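Local coordinates for mRNA-decapping enzyme subunit 1 (Saccharomyces cerevisiae, PDB 1Q67), which works with its catalytic partner in the decapping complex that removes the 7-methylguanine cap from mRNA, opening the way to 5' to 3' decay, at residues K35-L46 with K58-L69; M155-V163 with Y220-D228. All coordinates share one frame; numbering follows the deposited sequence.

Contact 1. Residues K35-L46 with K58-L69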
loop_
_atom_site.group_PDB
_atom_site.type_symbol
_atom_site.label_atom_id
_atom_site.label_comp_id
_atom_site.label_asym_id
_atom_site.label_seq_id
_atom_site.Cartn_x
_atom_site.Cartn_y
_atom_site.Cartn_z
ATOM N N LYS B 35 2.252 20.561 15.659
ATOM C CA LYS B 35 3.122 21.258 16.596
ATOM C C LYS B 35 4.284 20.378 17.019
ATOM O O LYS B 35 5.373 20.868 17.290
ATOM C CB LYS B 35 2.315 21.680 17.830
ATOM C CG LYS B 35 3.150 22.274 18.964
ATOM C CD LYS B 35 2.260 22.665 20.143
ATOM C CE LYS B 35 3.073 23.204 21.312
ATOM N NZ LYS B 35 2.187 23.694 22.410
ATOM N N GLN B 36 4.046 19.076 17.083
ATOM C CA GLN B 36 5.089 18.143 17.475
ATOM C C GLN B 36 4.842 16.757 16.878
ATOM O O GLN B 36 3.754 16.198 17.004
ATOM C CB GLN B 36 5.163 18.058 19.008
ATOM C CG GLN B 36 6.262 17.150 19.541
ATOM C CD GLN B 36 6.241 17.020 21.072
ATOM O OE1 GLN B 36 5.182 17.099 21.704
ATOM N NE2 GLN B 36 7.412 16.797 21.666
ATOM N N LEU B 37 5.859 16.213 16.215
ATOM C CA LEU B 37 5.761 14.886 15.619
ATOM C C LEU B 37 5.949 13.895 16.764
ATOM O O LEU B 37 6.897 14.011 17.531
ATOM C CB LEU B 37 6.865 14.698 14.567
ATOM C CG LEU B 37 6.989 13.334 13.879
ATOM C CD1 LEU B 37 5.731 13.046 13.073
ATOM C CD2 LEU B 37 8.227 13.335 12.959
ATOM N N LEU B 38 5.059 12.916 16.881
ATOM C CA LEU B 38 5.162 11.958 17.981
ATOM C C LEU B 38 5.610 10.578 17.543
ATOM O O LEU B 38 6.212 9.835 18.316
ATOM C CB LEU B 38 3.809 11.821 18.693
ATOM C CG LEU B 38 3.184 13.101 19.244
ATOM C CD1 LEU B 38 1.829 12.769 19.861
ATOM C CD2 LEU B 38 4.119 13.733 20.293
ATOM N N PHE B 39 5.318 10.235 16.297
ATOM C CA PHE B 39 5.656 8.914 15.800
ATOM C C PHE B 39 5.579 8.865 14.285
ATOM O O PHE B 39 4.725 9.517 13.678
ATOM C CB PHE B 39 4.667 7.896 16.381
ATOM C CG PHE B 39 4.784 6.520 15.796
ATOM C CD1 PHE B 39 5.647 5.584 16.354
ATOM C CD2 PHE B 39 4.063 6.174 14.660
ATOM C CE1 PHE B 39 5.787 4.315 15.789
ATOM C CE2 PHE B 39 4.195 4.912 14.086
ATOM C CZ PHE B 39 5.064 3.981 14.651
ATOM N N HIS B 40 6.475 8.093 13.686
ATOM C CA HIS B 40 6.471 7.903 12.250
ATOM C C HIS B 40 7.094 6.557 11.935
ATOM O O HIS B 40 7.998 6.102 12.629
ATOM C CB HIS B 40 7.226 9.024 11.514
ATOM C CG HIS B 40 8.700 9.051 11.774
ATOM N ND1 HIS B 40 9.257 9.718 12.845
ATOM C CD2 HIS B 40 9.734 8.491 11.102
ATOM C CE1 HIS B 40 10.570 9.568 12.820
ATOM N NE2 HIS B 40 10.884 8.829 11.774
ATOM N N THR B 41 6.571 5.904 10.906
ATOM C CA THR B 41 7.087 4.617 10.473
ATOM C C THR B 41 7.104 4.757 8.954
ATOM O O THR B 41 6.213 5.379 8.376
ATOM C CB THR B 41 6.177 3.446 10.948
ATOM O OG1 THR B 41 6.847 2.199 10.723
ATOM C CG2 THR B 41 4.852 3.448 10.213
ATOM N N PRO B 42 8.126 4.188 8.290
ATOM C CA PRO B 42 8.348 4.217 6.834
ATOM C C PRO B 42 7.283 3.658 5.902
ATOM O O PRO B 42 6.955 4.277 4.884
ATOM C CB PRO B 42 9.669 3.450 6.661
ATOM C CG PRO B 42 10.303 3.489 8.023
ATOM C CD PRO B 42 9.143 3.353 8.952
ATOM N N HIS B 43 6.753 2.487 6.233
ATOM C CA HIS B 43 5.782 1.845 5.359
ATOM C C HIS B 43 4.518 1.345 6.048
ATOM O O HIS B 43 4.577 0.484 6.927
ATOM C CB HIS B 43 6.475 0.683 4.645
ATOM C CG HIS B 43 7.828 1.036 4.106
ATOM N ND1 HIS B 43 8.004 1.870 3.021
ATOM C CD2 HIS B 43 9.072 0.724 4.545
ATOM C CE1 HIS B 43 9.295 2.056 2.815
ATOM N NE2 HIS B 43 9.966 1.373 3.726
ATOM N N ALA B 44 3.378 1.879 5.628
ATOM C CA ALA B 44 2.086 1.493 6.183
ATOM C C ALA B 44 1.068 1.509 5.058
ATOM O O ALA B 44 1.076 2.409 4.225
ATOM C CB ALA B 44 1.672 2.461 7.281
ATOM N N SER B 45 0.196 0.512 5.033
ATOM C CA SER B 45 -0.816 0.419 3.989
ATOM C C SER B 45 -2.201 0.461 4.642
ATOM O O SER B 45 -2.443 -0.207 5.648
ATOM C CB SER B 45 -0.619 -0.879 3.194
ATOM O OG SER B 45 -1.485 -0.914 2.077
ATOM N N LEU B 46 -3.103 1.236 4.050
ATOM C CA LEU B 46 -4.441 1.432 4.593
ATOM C C LEU B 46 -5.586 0.609 3.984
ATOM O O LEU B 46 -5.722 0.503 2.763
ATOM C CB LEU B 46 -4.799 2.925 4.496
ATOM C CG LEU B 46 -6.063 3.369 5.237
ATOM C CD1 LEU B 46 -5.813 3.256 6.747
ATOM C CD2 LEU B 46 -6.417 4.797 4.878
ATOM N N LYS B 58 -9.123 -2.649 0.303
ATOM C CA LYS B 58 -7.861 -1.930 0.204
ATOM C C LYS B 58 -8.127 -0.511 -0.276
ATOM O O LYS B 58 -8.832 -0.310 -1.268
ATOM C CB LYS B 58 -6.928 -2.650 -0.778
ATOM C CG LYS B 58 -5.668 -1.880 -1.150
ATOM C CD LYS B 58 -4.849 -1.480 0.072
ATOM C CE LYS B 58 -3.707 -0.558 -0.347
ATOM N NZ LYS B 58 -3.190 0.311 0.744
ATOM N N LEU B 59 -7.593 0.476 0.434
ATOM C CA LEU B 59 -7.769 1.864 0.021
ATOM C C LEU B 59 -6.488 2.328 -0.669
ATOM O O LEU B 59 -5.423 1.742 -0.467
ATOM C CB LEU B 59 -8.065 2.766 1.224
ATOM C CG LEU B 59 -9.337 2.474 2.024
ATOM C CD1 LEU B 59 -9.545 3.585 3.044
ATOM C CD2 LEU B 59 -10.540 2.378 1.083
ATOM N N GLU B 60 -6.588 3.390 -1.461
ATOM C CA GLU B 60 -5.438 3.902 -2.206
ATOM C C GLU B 60 -4.411 4.692 -1.401
ATOM O O GLU B 60 -3.955 5.743 -1.844
ATOM C CB GLU B 60 -5.918 4.764 -3.383
ATOM C CG GLU B 60 -6.820 4.033 -4.367
ATOM C CD GLU B 60 -6.917 4.735 -5.722
ATOM O OE1 GLU B 60 -7.198 5.961 -5.754
ATOM O OE2 GLU B 60 -6.716 4.052 -6.756
ATOM N N TYR B 61 -4.043 4.209 -0.224
ATOM C CA TYR B 61 -3.055 4.921 0.575
ATOM C C TYR B 61 -2.047 3.972 1.194
ATOM O O TYR B 61 -2.423 2.991 1.842
ATOM C CB TYR B 61 -3.726 5.735 1.685
ATOM C CG TYR B 61 -4.729 6.748 1.184
ATOM C CD1 TYR B 61 -6.086 6.441 1.144
ATOM C CD2 TYR B 61 -4.318 8.003 0.730
ATOM C CE1 TYR B 61 -7.020 7.353 0.663
ATOM C CE2 TYR B 61 -5.243 8.932 0.241
ATOM C CZ TYR B 61 -6.594 8.593 0.212
ATOM O OH TYR B 61 -7.527 9.478 -0.265
ATOM N N GLN B 62 -0.770 4.269 0.963
ATOM C CA GLN B 62 0.356 3.485 1.489
ATOM C C GLN B 62 1.542 4.434 1.482
ATOM O O GLN B 62 1.725 5.191 0.530
ATOM C CB GLN B 62 0.744 2.314 0.578
ATOM C CG GLN B 62 -0.378 1.588 -0.104
ATOM C CD GLN B 62 -1.131 2.461 -1.073
ATOM O OE1 GLN B 62 -0.556 3.334 -1.727
ATOM N NE2 GLN B 62 -2.423 2.226 -1.181
ATOM N N GLY B 63 2.364 4.368 2.517
ATOM C CA GLY B 63 3.515 5.244 2.585
ATOM C C GLY B 63 3.908 5.539 4.014
ATOM O O GLY B 63 3.730 4.703 4.897
ATOM N N VAL B 64 4.444 6.731 4.244
ATOM C CA VAL B 64 4.864 7.123 5.576
ATOM C C VAL B 64 3.654 7.425 6.460
ATOM O O VAL B 64 2.752 8.177 6.072
ATOM C CB VAL B 64 5.779 8.363 5.532
ATOM C CG1 VAL B 64 6.239 8.710 6.939
ATOM C CG2 VAL B 64 6.993 8.089 4.650
ATOM N N LEU B 65 3.646 6.827 7.647
ATOM C CA LEU B 65 2.569 7.014 8.603
ATOM C C LEU B 65 3.114 7.799 9.784
ATOM O O LEU B 65 4.144 7.438 10.349
ATOM C CB LEU B 65 2.037 5.656 9.080
ATOM C CG LEU B 65 1.167 5.594 10.349
ATOM C CD1 LEU B 65 -0.120 6.372 10.159
ATOM C CD2 LEU B 65 0.850 4.139 10.654
ATOM N N ALA B 66 2.438 8.881 10.146
ATOM C CA ALA B 66 2.881 9.679 11.277
ATOM C C ALA B 66 1.714 10.047 12.180
ATOM O O ALA B 66 0.584 10.197 11.715
ATOM C CB ALA B 66 3.571 10.958 10.794
ATOM N N ILE B 67 2.009 10.179 13.470
ATOM C CA ILE B 67 1.038 10.583 14.473
ATOM C C ILE B 67 1.678 11.796 15.122
ATOM O O ILE B 67 2.841 11.762 15.530
ATOM C CB ILE B 67 0.793 9.481 15.500
ATOM C CG1 ILE B 67 0.050 8.334 14.814
ATOM C CG2 ILE B 67 -0.024 10.027 16.676
ATOM C CD1 ILE B 67 -0.029 7.102 15.635
ATOM N N TYR B 68 0.925 12.881 15.205
ATOM C CA TYR B 68 1.492 14.102 15.736
ATOM C C TYR B 68 0.512 14.893 16.585
ATOM O O TYR B 68 -0.701 14.720 16.485
ATOM C CB TYR B 68 1.961 14.957 14.559
ATOM C CG TYR B 68 0.851 15.213 13.570
ATOM C CD1 TYR B 68 0.100 16.384 13.628
ATOM C CD2 TYR B 68 0.532 14.273 12.587
ATOM C CE1 TYR B 68 -0.931 16.622 12.733
ATOM C CE2 TYR B 68 -0.514 14.498 11.685
ATOM C CZ TYR B 68 -1.235 15.684 11.768
ATOM O OH TYR B 68 -2.253 15.950 10.878
ATOM N N LEU B 69 1.065 15.774 17.405
ATOM C CA LEU B 69 0.283 16.624 18.284
ATOM C C LEU B 69 -0.085 17.897 17.534
ATOM O O LEU B 69 0.739 18.471 16.818
ATOM C CB LEU B 69 1.092 16.957 19.539
ATOM C CG LEU B 69 0.334 17.708 20.642
ATOM C CD1 LEU B 69 0.882 17.315 22.011
ATOM C CD2 LEU B 69 0.453 19.199 20.414
#
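Leu46 O is held from both faces of its carbonyl plane: Leu59 N donates to it at 3.0 Å on one side, and Lys58 NZ at 3.2 Å on the other, the ammonium tilted 30° from the plane. Lys58 gets there because its chain bends at the CB-CG bond (chi2 56°), bringing NZ toward Leu46 O; a very short 2.5 Å approach of Lys58 NZ to Ser45 OG should be read with caution. A methionine in place of Lys58 would probably leave Leu46 O with the backbone donor alone and end the cation-pi contact with Tyr47. Next to this grip, Leu46 CD2 packs 3.8 Å from Leu59 CD1, with Tyr61 alongside.

At the other end the strands 35-41 and 64-69 run antiparallel, their axes at 145°. Ile67 O accepts from two successive amides, Leu38 N at 2.8 Å and Phe39 N at 3.0 Å, which defines a classic beta bulge. Between the two ends the chains turn a corner at Pro42 and Gly63, where the register shifts again; the backbone angles of Gly63 would jam any CB against the preceding carbonyl. Inside the bend Leu65 CB meets Ala44 CB at 3.7 Å and Thr41 CG2 at 3.8 Å, while Ile214 of helix 208-223 packs on Leu65 and Ile67. Paired strands that bulge and pass from one antiparallel sheet to the other, under a C-terminal helix, are characteristic of the PH-like beta sandwich.

Contact 2. Residues M155-V163 with Y220-D228; sequences MGIVPNSVV and YLLENEPKD
Leu222, in the last turn of the C-terminal helix of this PH-like fold, pushes its CD2 methyl into a hollow at the end of edge strand 152-157. Its CG lies opposite its own carbonyl carbon (chi1 -68°); CD1 continues the extended chain, and the other branch, CD2, lies 3.8 Å from Ile157 CG2, the two side chains crossing at about a right angle, and 3.5 Å from Val158 O. The complementary bump is Pro159, at the N-cap position of helix 160-169. Its ring fits into the turn that follows the C-terminal helix, CB lying 3.5 Å from Asn224 O and CG 4.0 Å from Pro226 CG, with Leu221 O completing the hollow. Pro226 rests against both Pro159 and Val162; the packing is tight, its CG only 3.3 Å from Val162 CG2.

Polar groups close the seam where the start of one helix meets the end of the other. Asn160 N donates to Leu222 O at 2.9 Å, in the carbonyl plane and on a lone pair. Water 1 accepts from Ser161 N and donates to Leu222 O at 2.6 Å and to Asn224 O. Asn224 is itself fixed by its side chain, whose ND2 donates to Tyr220 O and lies over the centre of the Tyr220 ring. Ser161 OG and the Glu225 carboxylate are joined through water 2, which donates to Glu225 OE2 at 2.5 Å.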
loop_
_atom_site.group_PDB
_atom_site.type_symbol
_atom_site.label_atom_id
_atom_site.label_comp_id
_atom_site.label_asym_id
_atom_site.label_seq_id
_atom_site.Cartn_x
_atom_site.Cartn_y
_atom_site.Cartn_z
ATOM N N MET B 155 -6.583 11.548 9.503
ATOM C CA MET B 155 -7.543 11.137 10.525
ATOM C C MET B 155 -7.247 11.894 11.818
ATOM O O MET B 155 -6.102 11.930 12.278
ATOM C CB MET B 155 -7.458 9.631 10.797
ATOM C CG MET B 155 -8.519 9.153 11.780
ATOM S SD MET B 155 -8.353 7.431 12.324
ATOM C CE MET B 155 -8.909 6.566 10.854
ATOM N N GLY B 156 -8.276 12.502 12.399
ATOM C CA GLY B 156 -8.084 13.236 13.642
ATOM C C GLY B 156 -8.222 12.324 14.846
ATOM O O GLY B 156 -8.973 11.352 14.805
ATOM N N ILE B 157 -7.486 12.605 15.914
ATOM C CA ILE B 157 -7.582 11.777 17.116
ATOM C C ILE B 157 -8.060 12.619 18.303
ATOM O O ILE B 157 -7.406 13.588 18.693
ATOM C CB ILE B 157 -6.236 11.140 17.457
ATOM C CG1 ILE B 157 -5.739 10.303 16.274
ATOM C CG2 ILE B 157 -6.379 10.254 18.682
ATOM C CD1 ILE B 157 -4.343 9.704 16.492
ATOM N N VAL B 158 -9.207 12.248 18.870
ATOM C CA VAL B 158 -9.787 12.982 20.006
ATOM C C VAL B 158 -9.833 12.125 21.262
ATOM O O VAL B 158 -10.324 11.005 21.237
ATOM C CB VAL B 158 -11.229 13.442 19.691
ATOM C CG1 VAL B 158 -11.798 14.243 20.864
ATOM C CG2 VAL B 158 -11.242 14.276 18.410
ATOM N N PRO B 159 -9.312 12.640 22.379
ATOM C CA PRO B 159 -9.322 11.875 23.634
ATOM C C PRO B 159 -10.744 11.499 24.072
ATOM O O PRO B 159 -11.686 12.260 23.858
ATOM C CB PRO B 159 -8.665 12.831 24.636
ATOM C CG PRO B 159 -7.773 13.690 23.772
ATOM C CD PRO B 159 -8.621 13.934 22.543
ATOM N N ASN B 160 -10.888 10.325 24.685
ATOM C CA ASN B 160 -12.186 9.870 25.169
ATOM C C ASN B 160 -12.821 10.881 26.130
ATOM O O ASN B 160 -14.026 11.115 26.083
ATOM C CB ASN B 160 -12.058 8.527 25.895
ATOM C CG ASN B 160 -11.564 7.419 24.994
ATOM O OD1 ASN B 160 -11.718 7.481 23.773
ATOM N ND2 ASN B 160 -10.978 6.384 25.595
ATOM N N SER B 161 -12.013 11.472 27.005
ATOM C CA SER B 161 -12.542 12.432 27.971
ATOM C C SER B 161 -13.205 13.610 27.271
ATOM O O SER B 161 -14.194 14.152 27.760
ATOM C CB SER B 161 -11.437 12.935 28.903
ATOM O OG SER B 161 -10.512 13.765 28.222
ATOM N N VAL B 162 -12.673 14.000 26.116
ATOM C CA VAL B 162 -13.254 15.111 25.372
ATOM C C VAL B 162 -14.560 14.673 24.718
ATOM O O VAL B 162 -15.533 15.420 24.713
ATOM C CB VAL B 162 -12.258 15.649 24.316
ATOM C CG1 VAL B 162 -12.928 16.700 23.423
ATOM C CG2 VAL B 162 -11.057 16.264 25.031
ATOM N N VAL B 163 -14.594 13.454 24.187
ATOM C CA VAL B 163 -15.810 12.950 23.564
ATOM C C VAL B 163 -16.918 12.765 24.611
ATOM O O VAL B 163 -18.081 13.095 24.360
ATOM C CB VAL B 163 -15.565 11.600 22.844
ATOM C CG1 VAL B 163 -16.886 11.015 22.350
ATOM C CG2 VAL B 163 -14.627 11.804 21.664
ATOM N N TYR B 220 -2.715 5.443 24.553
ATOM C CA TYR B 220 -2.354 6.453 25.540
ATOM C C TYR B 220 -3.003 7.805 25.250
ATOM O O TYR B 220 -3.431 8.505 26.164
ATOM C CB TYR B 220 -0.831 6.635 25.585
ATOM C CG TYR B 220 -0.372 7.610 26.650
ATOM C CD1 TYR B 220 -0.095 7.177 27.952
ATOM C CD2 TYR B 220 -0.282 8.974 26.377
ATOM C CE1 TYR B 220 0.250 8.080 28.949
ATOM C CE2 TYR B 220 0.062 9.886 27.368
ATOM C CZ TYR B 220 0.322 9.430 28.651
ATOM O OH TYR B 220 0.634 10.335 29.634
ATOM N N LEU B 221 -3.053 8.192 23.981
ATOM C CA LEU B 221 -3.638 9.478 23.622
ATOM C C LEU B 221 -5.147 9.457 23.813
ATOM O O LEU B 221 -5.756 10.479 24.144
ATOM C CB LEU B 221 -3.301 9.835 22.170
ATOM C CG LEU B 221 -1.830 10.030 21.791
ATOM C CD1 LEU B 221 -1.755 10.239 20.278
ATOM C CD2 LEU B 221 -1.228 11.238 22.524
ATOM N N LEU B 222 -5.753 8.293 23.613
ATOM C CA LEU B 222 -7.200 8.177 23.779
ATOM C C LEU B 222 -7.642 8.136 25.247
ATOM O O LEU B 222 -8.638 8.750 25.616
ATOM C CB LEU B 222 -7.721 6.924 23.075
ATOM C CG LEU B 222 -7.673 6.858 21.546
ATOM C CD1 LEU B 222 -8.269 5.529 21.095
ATOM C CD2 LEU B 222 -8.452 8.028 20.936
ATOM N N GLU B 223 -6.882 7.412 26.065
ATOM C CA GLU B 223 -7.158 7.209 27.490
ATOM C C GLU B 223 -6.774 8.334 28.439
ATOM O O GLU B 223 -7.135 8.297 29.611
ATOM C CB GLU B 223 -6.440 5.945 27.976
ATOM C CG GLU B 223 -7.326 4.776 28.321
ATOM C CD GLU B 223 -7.949 4.143 27.110
ATOM O OE1 GLU B 223 -8.599 4.881 26.338
ATOM O OE2 GLU B 223 -7.799 2.911 26.936
ATOM N N ASN B 224 -6.022 9.318 27.971
ATOM C CA ASN B 224 -5.627 10.391 28.868
ATOM C C ASN B 224 -6.207 11.738 28.503
ATOM O O ASN B 224 -6.815 11.907 27.445
ATOM C CB ASN B 224 -4.105 10.477 28.941
ATOM C CG ASN B 224 -3.503 9.320 29.705
ATOM O OD1 ASN B 224 -3.509 9.311 30.936
ATOM N ND2 ASN B 224 -3.009 8.320 28.984
ATOM N N GLU B 225 -6.016 12.689 29.410
ATOM C CA GLU B 225 -6.493 14.054 29.254
ATOM C C GLU B 225 -5.756 14.732 28.099
ATOM O O GLU B 225 -4.595 14.424 27.829
ATOM C CB GLU B 225 -6.229 14.818 30.552
ATOM C CG GLU B 225 -7.110 16.022 30.788
ATOM C CD GLU B 225 -8.560 15.644 31.034
ATOM O OE1 GLU B 225 -8.802 14.640 31.747
ATOM O OE2 GLU B 225 -9.455 16.360 30.526
ATOM N N PRO B 226 -6.419 15.670 27.407
ATOM C CA PRO B 226 -5.778 16.364 26.292
ATOM C C PRO B 226 -4.453 16.967 26.718
ATOM O O PRO B 226 -4.363 17.608 27.765
ATOM C CB PRO B 226 -6.794 17.437 25.923
ATOM C CG PRO B 226 -8.080 16.794 26.265
ATOM C CD PRO B 226 -7.796 16.152 27.590
ATOM N N LYS B 227 -3.429 16.754 25.902
ATOM C CA LYS B 227 -2.102 17.280 26.178
ATOM C C LYS B 227 -1.762 18.364 25.168
ATOM O O LYS B 227 -2.040 18.234 23.973
ATOM C CB LYS B 227 -1.069 16.159 26.117
ATOM C CG LYS B 227 -1.192 15.167 27.248
ATOM C CD LYS B 227 -0.007 15.275 28.193
ATOM C CE LYS B 227 0.121 16.669 28.786
ATOM N NZ LYS B 227 1.384 16.798 29.574
ATOM N N ASP B 228 -1.151 19.433 25.659
ATOM C CA ASP B 228 -0.788 20.555 24.815
ATOM C C ASP B 228 0.643 20.436 24.301
ATOM O O ASP B 228 1.007 21.073 23.313
ATOM C CB ASP B 228 -0.971 21.850 25.604
ATOM C CG ASP B 228 -1.011 23.066 24.720
ATOM O OD1 ASP B 228 0.043 23.432 24.152
ATOM O OD2 ASP B 228 -2.107 23.655 24.587
HETATM O O HOH W 1 -9.194 10.536 27.445
HETATM O O HOH W 2 -11.207 16.719 28.727
#

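In the fold
Both contacts are partly buried and reach the same four-stranded sheet, contact 1 through its strands 34-41 and 64-70, contact 2 through the opposite edge strand 152-157. Contact 1 lies about 8 Å from the chain centre and contact 2 about 11 Å, centre to centre. The first buries 1016 Å², chiefly through direct main-chain pairing; the second buries 454 Å² by side-chain fit, with one direct backbone bond and bridging waters. Helix 208-223 ties them together, since Leu221 CD1 packs 4.0 Å from Ile67 CG2. Beyond that helix the chain returns to contact 1, where Asp228 OD1 forms a 2.8 Å salt bridge with Lys35 NZ.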